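Local coordinates for protein putative O-acetylhomoserine (Thiol)-lyase (Campylobacter jejuni, PDB 4OC9) that probably uses pyridoxal 5'-phosphate to make homocysteine from O-acetylhomoserine and sulfide, as a member of the trans-sulfuration enzyme family, at residues N101-N106 with Q144-I149; S137-I142 with A171-I176; F151-N156 with S178-T183. One frame throughout, in Å; residues are numbered along the deposited sequence.

Interaction 1: residues N101-N106 with Q144-I149; sequences NVAYSN and QNTKAI
Asn101 meets Thr146 through both its side chain and its backbone. Thr146 OG1 donates to Asn101 OD1 at 2.6 Å, in the plane of the amide and on a lone pair. Asn101 CG sits between its backbone N and carbonyl carbon (chi1 67°). Its CB starts toward one sheet face, but the amide end comes nearer the other strand, bringing OD1 to Thr146. Asn101 ND2 packs against Asn145 CB at 3.6 Å and donates to Asp143 OD1. Along the backbone, Asn101 N donates to Asn145 O, and Lys147 N donates to Asn101 O at 2.9 Å.

Ala103 is the second main residue. Its N bonds to Ala148 O at 2.8 Å, and its CB faces Ile149 CG1 at 4.3 Å. The CB atoms of Asn101, Ala103, Thr146 and Ile149 lie on one face of the sheet, where Leu138 covers Ala103 and Ile149. Val102 CG1 also touches Ala148 CB, at 4.2 Å.

Asn101 pairs with Thr146, but Ala103 pairs with Ile149. The register therefore slips by one residue, which is a beta bulge. Strands 101-105 and 146-149 are parallel neighbours, 23° apart in direction, in the central sheet of the PLP-dependent fold.

Interaction 2: residues S137-I142 with A171-I176; sequences SLEKVI and AKKHKI
Glu139 receives both Lys173 and His174 on one carboxylate. His174 NE2 donates to Glu139 OE1 at 3.0 Å. The bond is nearly straight, 171° at the hydrogen, and OE1 lies close to the ring plane. Lys173 NZ forms a salt bridge with Glu139 OE2 at 3.1 Å and a weaker bond to OE1. The imidazole and carboxylate planes are 67° apart. The Glu139 chain bends at chi2 (-83°), which brings CD toward helix 164-174.

Ile142 covers one face of the His174 ring. Its CG2 makes a CH-pi contact 4.0 Å from the ring centroid, and CD1 lies 3.9 Å from His174 CD2. The same CG2 touches Ile176 CD1 at 3.8 Å, tip to tip.

Further out, Ile170 of helix 164-174 touches both Glu139 and Ile142. Lys175 has positive phi and forms a Schellman motif, with Ile176 N bonded back to Ala171 O. The chain then enters strand 177-181, and Ile176 packs on Thr146 and Ile149 of strand 146-152. Helices 136-141 and 164-174 are joined beside the sheet.

NE2 of His174 carries a proton in this bond. The nearby carboxylate would probably stabilise a positive charge on the imidazole, while Lys173 would partly offset that effect.

Interaction 3: residues F151-N156 with S178-T183; sequences FESLSN and SICDNT
The cofactor end of a beta-alpha-beta unit forms where Glu152 and Asp181 lie side by side. Glu152 CG packs on Asp181 CB at 3.7 Å. The two side chains point the same way, with the carboxylates turned 51° against each other. Asp181 CG is anti to its backbone N (chi1 -180°), beside Glu152 CG. Glu152 OE2 and Asp181 OD2 stay 4.1 Å apart, bridged by a water 2.7 Å from each. Glu152 OE2 also accepts from Tyr109 N. Asp181 OD1 is gripped by Thr183 OG1 and by Thr183 N, the latter closing an Asx turn. Asp181 OD2 lies close to N1 of the pyridoxal-lysine at position 206. An aspartate near the pyridine nitrogen is familiar in this fold type I family.

Strands 146-152 and 177-181 are parallel and joined through helix 164-174, a beta-alpha-beta crossover. Asp181 N donates to Phe151 O at 2.9 Å, and Ser153 N to Asp181 O. On the face bearing Phe151 and Cys180, SG lies 3.8 Å from Phe151 CE2, oblique to the ring. The same sulfur touches Ser153 CB. Ser153 OG donates to Asn182 OD1 at 2.7 Å, in the amide plane and on a lone pair; Asn182 ND2 bonds to Glu73 and Leu190.

Interactions 1 and 3 are buried and share strand 146-152, whose two neighbours in the sheet are 101-105 and 177-181. A probable hydrogen bond from Ile179 N to Ile149 O, 2.8 Å, continues the ladder between them. Interaction 2 lies at the surface and joins helices beside this sheet. It meets interaction 1 where Leu138 CD1 packs on Ala103 CB at 3.7 Å. Their centres are about 8 Å apart, against about 17 Å from interaction 2 to interaction 3. The chemistry follows position. Opposite charges pair at the surface. Both buried contacts are backbone ladders: interaction 1 adds an amide-hydroxyl bond, and interaction 3 adds a pair of carboxylates beside the cofactor.

Interaction 1: residues N101-N106 with Q144-I149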
loop_
_atom_site.group_PDB
_atom_site.type_symbol
_atom_site.label_atom_id
_atom_site.label_comp_id
_atom_site.label_asym_id
_atom_site.label_seq_id
_atom_site.Cartn_x
_atom_site.Cartn_y
_atom_site.Cartn_z
ATOM N N ASN D 101 12.304 -17.885 35.056
ATOM C CA ASN D 101 12.581 -18.872 34.044
ATOM C C ASN D 101 11.288 -19.230 33.327
ATOM O O ASN D 101 10.181 -18.950 33.813
ATOM C CB ASN D 101 13.260 -20.103 34.650
ATOM C CG ASN D 101 12.367 -20.891 35.572
ATOM O OD1 ASN D 101 11.540 -21.671 35.123
ATOM N ND2 ASN D 101 12.660 -20.823 36.851
ATOM N N VAL D 102 11.450 -19.812 32.147
ATOM C CA VAL D 102 10.310 -20.226 31.348
ATOM C C VAL D 102 10.603 -21.613 30.863
ATOM O O VAL D 102 11.750 -21.938 30.546
ATOM C CB VAL D 102 10.025 -19.305 30.120
ATOM C CG1 VAL D 102 9.699 -17.884 30.572
ATOM C CG2 VAL D 102 11.213 -19.273 29.159
ATOM N N ALA D 103 9.548 -22.417 30.770
ATOM C CA ALA D 103 9.650 -23.791 30.290
ATOM C C ALA D 103 9.240 -23.811 28.815
ATOM O O ALA D 103 8.182 -23.268 28.453
ATOM C CB ALA D 103 8.742 -24.705 31.087
ATOM N N TYR D 104 10.044 -24.469 27.982
ATOM C CA TYR D 104 9.733 -24.519 26.573
ATOM C C TYR D 104 9.940 -25.894 25.933
ATOM O O TYR D 104 10.839 -26.638 26.282
ATOM C CB TYR D 104 10.595 -23.490 25.830
ATOM C CG TYR D 104 12.076 -23.847 25.730
ATOM C CD1 TYR D 104 12.943 -23.681 26.805
ATOM C CD2 TYR D 104 12.613 -24.287 24.531
ATOM C CE1 TYR D 104 14.293 -24.001 26.697
ATOM C CE2 TYR D 104 13.958 -24.577 24.409
ATOM C CZ TYR D 104 14.787 -24.443 25.499
ATOM O OH TYR D 104 16.109 -24.744 25.365
ATOM N N SER D 105 9.092 -26.200 24.982
ATOM C CA SER D 105 9.146 -27.451 24.252
ATOM C C SER D 105 10.428 -27.591 23.428
ATOM O O SER D 105 10.935 -26.625 22.841
ATOM C CB SER D 105 7.907 -27.571 23.321
ATOM O OG SER D 105 7.998 -28.701 22.486
ATOM N N ASN D 106 10.935 -28.810 23.389
ATOM C CA ASN D 106 12.152 -29.130 22.663
ATOM C C ASN D 106 11.855 -29.276 21.173
ATOM O O ASN D 106 12.750 -29.500 20.364
ATOM C CB ASN D 106 12.789 -30.414 23.194
ATOM C CG ASN D 106 11.920 -31.657 22.973
ATOM O OD1 ASN D 106 10.697 -31.596 22.799
ATOM N ND2 ASN D 106 12.557 -32.800 23.028
ATOM N N GLN D 144 8.989 -22.075 41.534
ATOM C CA GLN D 144 8.102 -20.938 41.765
ATOM C C GLN D 144 8.446 -19.726 40.914
ATOM O O GLN D 144 7.710 -18.717 40.930
ATOM C CB GLN D 144 8.154 -20.525 43.234
ATOM C CG GLN D 144 6.981 -19.596 43.672
ATOM C CD GLN D 144 5.643 -20.331 43.750
ATOM O OE1 GLN D 144 5.612 -21.554 43.719
ATOM N NE2 GLN D 144 4.545 -19.590 43.949
ATOM N N ASN D 145 9.580 -19.810 40.220
ATOM C CA ASN D 145 10.058 -18.740 39.337
ATOM C C ASN D 145 9.696 -18.969 37.858
ATOM O O ASN D 145 9.946 -18.106 37.007
ATOM C CB ASN D 145 11.558 -18.561 39.477
ATOM C CG ASN D 145 11.954 -18.074 40.850
ATOM O OD1 ASN D 145 11.231 -17.293 41.494
ATOM N ND2 ASN D 145 13.132 -18.496 41.293
ATOM N N THR D 146 9.120 -20.132 37.573
ATOM C CA THR D 146 8.702 -20.494 36.233
ATOM C C THR D 146 7.457 -19.679 35.930
ATOM O O THR D 146 6.400 -19.864 36.558
ATOM C CB THR D 146 8.398 -21.993 36.115
ATOM O OG1 THR D 146 9.570 -22.753 36.441
ATOM C CG2 THR D 146 7.948 -22.326 34.676
ATOM N N LYS D 147 7.556 -18.804 34.938
ATOM C CA LYS D 147 6.409 -17.939 34.580
ATOM C C LYS D 147 5.593 -18.313 33.329
ATOM O O LYS D 147 4.518 -17.756 33.100
ATOM C CB LYS D 147 6.928 -16.529 34.385
ATOM C CG LYS D 147 7.755 -16.038 35.543
ATOM C CD LYS D 147 7.023 -16.145 36.864
ATOM C CE LYS D 147 7.832 -15.466 37.951
ATOM N NZ LYS D 147 7.179 -15.703 39.252
ATOM N N ALA D 148 6.115 -19.225 32.510
ATOM C CA ALA D 148 5.398 -19.627 31.306
ATOM C C ALA D 148 5.825 -21.001 30.799
ATOM O O ALA D 148 6.957 -21.452 31.024
ATOM C CB ALA D 148 5.585 -18.592 30.208
ATOM N N ILE D 149 4.870 -21.660 30.155
ATOM C CA ILE D 149 5.036 -22.992 29.555
ATOM C C ILE D 149 4.713 -22.772 28.068
ATOM O O ILE D 149 3.558 -22.496 27.715
ATOM C CB ILE D 149 4.127 -24.020 30.197
ATOM C CG1 ILE D 149 4.543 -24.208 31.673
ATOM C CG2 ILE D 149 4.256 -25.320 29.442
ATOM C CD1 ILE D 149 3.657 -25.129 32.486
#

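Interaction 2: residues S137-I142 with A171-I176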
loop_
_atom_site.group_PDB
_atom_site.type_symbol
_atom_site.label_atom_id
_atom_site.label_comp_id
_atom_site.label_asym_id
_atom_site.label_seq_id
_atom_site.Cartn_x
_atom_site.Cartn_y
_atom_site.Cartn_z
ATOM N N SER D 137 8.920 -34.688 32.287
ATOM C CA SER D 137 10.074 -33.799 32.124
ATOM C C SER D 137 9.680 -32.331 32.352
ATOM O O SER D 137 10.535 -31.495 32.652
ATOM C CB SER D 137 10.727 -33.944 30.753
ATOM O OG SER D 137 9.848 -33.545 29.705
ATOM N N LEU D 138 8.402 -32.014 32.178
ATOM C CA LEU D 138 7.922 -30.658 32.403
ATOM C C LEU D 138 7.822 -30.381 33.908
ATOM O O LEU D 138 8.302 -29.336 34.376
ATOM C CB LEU D 138 6.594 -30.405 31.691
ATOM C CG LEU D 138 5.924 -29.050 31.913
ATOM C CD1 LEU D 138 6.851 -27.864 31.677
ATOM C CD2 LEU D 138 4.683 -28.955 31.039
ATOM N N GLU D 139 7.201 -31.290 34.662
ATOM C CA GLU D 139 7.071 -31.142 36.145
ATOM C C GLU D 139 8.428 -30.879 36.764
ATOM O O GLU D 139 8.594 -30.051 37.641
ATOM C CB GLU D 139 6.586 -32.436 36.754
ATOM C CG GLU D 139 5.179 -32.853 36.411
ATOM C CD GLU D 139 4.056 -32.226 37.232
ATOM O OE1 GLU D 139 4.334 -31.241 37.913
ATOM O OE2 GLU D 139 2.885 -32.741 37.199
ATOM N N LYS D 140 9.387 -31.658 36.299
ATOM C CA LYS D 140 10.768 -31.592 36.733
ATOM C C LYS D 140 11.446 -30.223 36.673
ATOM O O LYS D 140 12.141 -29.849 37.602
ATOM C CB LYS D 140 11.566 -32.572 35.881
ATOM C CG LYS D 140 13.058 -32.652 36.196
ATOM C CD LYS D 140 13.753 -33.688 35.325
ATOM C CE LYS D 140 15.230 -33.798 35.672
ATOM N NZ LYS D 140 15.916 -34.835 34.852
ATOM N N VAL D 141 11.250 -29.484 35.583
ATOM C CA VAL D 141 11.883 -28.172 35.451
ATOM C C VAL D 141 11.101 -27.013 36.063
ATOM O O VAL D 141 11.602 -25.882 36.111
ATOM C CB VAL D 141 12.244 -27.849 33.991
ATOM C CG1 VAL D 141 13.288 -28.842 33.481
ATOM C CG2 VAL D 141 10.999 -27.802 33.095
ATOM N N ILE D 142 9.906 -27.279 36.581
ATOM C CA ILE D 142 9.089 -26.226 37.194
ATOM C C ILE D 142 9.445 -25.865 38.627
ATOM O O ILE D 142 9.713 -26.751 39.452
ATOM C CB ILE D 142 7.607 -26.623 37.183
ATOM C CG1 ILE D 142 7.109 -26.698 35.727
ATOM C CG2 ILE D 142 6.768 -25.610 37.941
ATOM C CD1 ILE D 142 5.664 -27.109 35.568
ATOM N N ALA D 171 -0.082 -27.176 33.997
ATOM C CA ALA D 171 -0.049 -25.725 34.062
ATOM C C ALA D 171 -1.069 -25.183 35.045
ATOM O O ALA D 171 -0.743 -24.315 35.843
ATOM C CB ALA D 171 -0.293 -25.136 32.691
ATOM N N LYS D 172 -2.287 -25.699 35.001
ATOM C CA LYS D 172 -3.322 -25.233 35.915
ATOM C C LYS D 172 -3.010 -25.566 37.372
ATOM O O LYS D 172 -3.304 -24.780 38.277
ATOM C CB LYS D 172 -4.763 -25.638 35.483
ATOM C CG LYS D 172 -5.187 -24.871 34.222
ATOM C CD LYS D 172 -6.684 -24.972 33.916
ATOM C CE LYS D 172 -7.112 -24.293 32.627
ATOM N NZ LYS D 172 -6.670 -22.902 32.333
ATOM N N LYS D 173 -2.369 -26.704 37.591
ATOM C CA LYS D 173 -2.039 -27.128 38.921
ATOM C C LYS D 173 -1.104 -26.106 39.584
ATOM O O LYS D 173 -1.368 -25.651 40.687
ATOM C CB LYS D 173 -1.365 -28.496 38.883
ATOM C CG LYS D 173 -1.187 -29.109 40.259
ATOM C CD LYS D 173 -0.420 -30.413 40.219
ATOM C CE LYS D 173 1.039 -30.191 39.837
ATOM N NZ LYS D 173 1.732 -31.506 39.845
ATOM N N HIS D 174 -0.019 -25.757 38.901
ATOM C CA HIS D 174 0.951 -24.805 39.428
ATOM C C HIS D 174 0.559 -23.350 39.237
ATOM O O HIS D 174 1.321 -22.459 39.626
ATOM C CB HIS D 174 2.320 -24.995 38.759
ATOM C CG HIS D 174 2.923 -26.350 38.957
ATOM N ND1 HIS D 174 3.744 -26.654 40.027
ATOM C CD2 HIS D 174 2.847 -27.475 38.212
ATOM C CE1 HIS D 174 4.140 -27.912 39.935
ATOM N NE2 HIS D 174 3.611 -28.432 38.840
ATOM N N LYS D 175 -0.586 -23.087 38.616
ATOM C CA LYS D 175 -1.047 -21.699 38.384
ATOM C C LYS D 175 -0.088 -20.937 37.453
ATOM O O LYS D 175 0.247 -19.771 37.683
ATOM C CB LYS D 175 -1.200 -20.985 39.722
ATOM C CG LYS D 175 -2.144 -21.744 40.608
ATOM C CD LYS D 175 -3.594 -21.397 40.388
ATOM C CE LYS D 175 -3.832 -20.047 41.050
ATOM N NZ LYS D 175 -5.228 -19.571 40.862
ATOM N N ILE D 176 0.370 -21.633 36.412
ATOM C CA ILE D 176 1.278 -21.062 35.432
ATOM C C ILE D 176 0.550 -20.819 34.100
ATOM O O ILE D 176 -0.272 -21.633 33.658
ATOM C CB ILE D 176 2.481 -21.982 35.169
ATOM C CG1 ILE D 176 3.271 -22.188 36.447
ATOM C CG2 ILE D 176 3.388 -21.372 34.111
ATOM C CD1 ILE D 176 4.429 -23.161 36.310
#

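Interaction 3: residues F151-N156 with S178-T183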
loop_
_atom_site.group_PDB
_atom_site.type_symbol
_atom_site.label_atom_id
_atom_site.label_comp_id
_atom_site.label_asym_id
_atom_site.label_seq_id
_atom_site.Cartn_x
_atom_site.Cartn_y
_atom_site.Cartn_z
ATOM N N PHE D 151 4.874 -23.925 23.975
ATOM C CA PHE D 151 4.897 -25.042 23.043
ATOM C C PHE D 151 4.087 -24.724 21.793
ATOM O O PHE D 151 3.349 -23.728 21.746
ATOM C CB PHE D 151 4.280 -26.279 23.678
ATOM C CG PHE D 151 2.816 -26.144 23.947
ATOM C CD1 PHE D 151 2.368 -25.520 25.082
ATOM C CD2 PHE D 151 1.895 -26.691 23.096
ATOM C CE1 PHE D 151 1.015 -25.432 25.354
ATOM C CE2 PHE D 151 0.533 -26.601 23.353
ATOM C CZ PHE D 151 0.091 -25.961 24.485
ATOM N N GLU D 152 4.237 -25.569 20.788
ATOM C CA GLU D 152 3.515 -25.417 19.533
ATOM C C GLU D 152 2.457 -26.526 19.450
ATOM O O GLU D 152 2.663 -27.649 19.948
ATOM C CB GLU D 152 4.454 -25.453 18.341
ATOM C CG GLU D 152 5.364 -24.246 18.258
ATOM C CD GLU D 152 6.371 -24.266 17.110
ATOM O OE1 GLU D 152 6.313 -25.187 16.277
ATOM O OE2 GLU D 152 7.254 -23.376 17.086
ATOM N N SER D 153 1.313 -26.193 18.877
ATOM C CA SER D 153 0.231 -27.143 18.736
ATOM C C SER D 153 0.605 -28.230 17.719
ATOM O O SER D 153 0.333 -29.407 17.921
ATOM C CB SER D 153 -1.064 -26.432 18.315
ATOM O OG SER D 153 -0.966 -25.771 17.055
ATOM N N LEU D 154 1.238 -27.806 16.642
ATOM C CA LEU D 154 1.677 -28.667 15.542
ATOM C C LEU D 154 3.035 -28.078 15.255
ATOM O O LEU D 154 3.146 -26.986 14.707
ATOM C CB LEU D 154 0.678 -28.513 14.415
ATOM C CG LEU D 154 0.915 -29.287 13.165
ATOM C CD1 LEU D 154 1.050 -30.749 13.506
ATOM C CD2 LEU D 154 -0.262 -29.044 12.217
ATOM N N SER D 155 4.075 -28.793 15.642
ATOM C CA SER D 155 5.449 -28.262 15.517
ATOM C C SER D 155 6.081 -28.157 14.161
ATOM O O SER D 155 5.761 -28.908 13.267
ATOM C CB SER D 155 6.439 -29.032 16.393
ATOM O OG SER D 155 6.673 -30.332 15.899
ATOM N N ASN D 156 7.018 -27.214 14.089
ATOM C CA ASN D 156 7.786 -26.885 12.908
ATOM C C ASN D 156 9.257 -27.208 13.144
ATOM O O ASN D 156 9.910 -26.505 13.893
ATOM C CB ASN D 156 7.567 -25.411 12.615
ATOM C CG ASN D 156 8.306 -24.927 11.374
ATOM O OD1 ASN D 156 9.238 -25.553 10.917
ATOM N ND2 ASN D 156 7.936 -23.748 10.897
ATOM N N SER D 178 -0.014 -20.785 30.292
ATOM C CA SER D 178 0.424 -21.618 29.176
ATOM C C SER D 178 0.293 -20.825 27.879
ATOM O O SER D 178 -0.734 -20.175 27.635
ATOM C CB SER D 178 -0.424 -22.877 29.051
ATOM O OG SER D 178 -1.785 -22.560 28.769
ATOM N N ILE D 179 1.343 -20.895 27.061
ATOM C CA ILE D 179 1.406 -20.217 25.761
ATOM C C ILE D 179 1.502 -21.216 24.612
ATOM O O ILE D 179 2.453 -22.011 24.554
ATOM C CB ILE D 179 2.666 -19.343 25.610
ATOM C CG1 ILE D 179 2.709 -18.262 26.676
ATOM C CG2 ILE D 179 2.655 -18.692 24.233
ATOM C CD1 ILE D 179 4.013 -17.480 26.702
ATOM N N CYS D 180 0.525 -21.193 23.704
ATOM C CA CYS D 180 0.517 -22.082 22.561
ATOM C C CYS D 180 0.672 -21.331 21.239
ATOM O O CYS D 180 -0.129 -20.487 20.929
ATOM C CB CYS D 180 -0.794 -22.879 22.501
ATOM S SG CYS D 180 -0.939 -24.000 21.072
ATOM N N ASP D 181 1.671 -21.713 20.455
ATOM C CA ASP D 181 1.928 -21.155 19.148
ATOM C C ASP D 181 1.103 -22.042 18.212
ATOM O O ASP D 181 1.457 -23.193 17.929
ATOM C CB ASP D 181 3.417 -21.186 18.855
ATOM C CG ASP D 181 3.776 -20.615 17.498
ATOM O OD1 ASP D 181 2.995 -20.788 16.524
ATOM O OD2 ASP D 181 4.871 -20.025 17.398
ATOM N N ASN D 182 -0.010 -21.499 17.721
ATOM C CA ASN D 182 -0.941 -22.265 16.853
ATOM C C ASN D 182 -0.815 -21.873 15.382
ATOM O O ASN D 182 -1.750 -22.058 14.593
ATOM C CB ASN D 182 -2.368 -21.964 17.346
ATOM C CG ASN D 182 -3.387 -22.970 16.884
ATOM O OD1 ASN D 182 -3.090 -24.137 16.815
ATOM N ND2 ASN D 182 -4.620 -22.532 16.646
ATOM N N THR D 183 0.350 -21.358 15.006
ATOM C CA THR D 183 0.608 -20.916 13.637
ATOM C C THR D 183 0.323 -21.887 12.527
ATOM O O THR D 183 -0.430 -21.600 11.586
ATOM C CB THR D 183 2.079 -20.541 13.468
ATOM O OG1 THR D 183 2.432 -19.458 14.361
ATOM C CG2 THR D 183 2.336 -20.128 12.056
HETATM O O HOH W 1 7.360 -20.834 17.830
#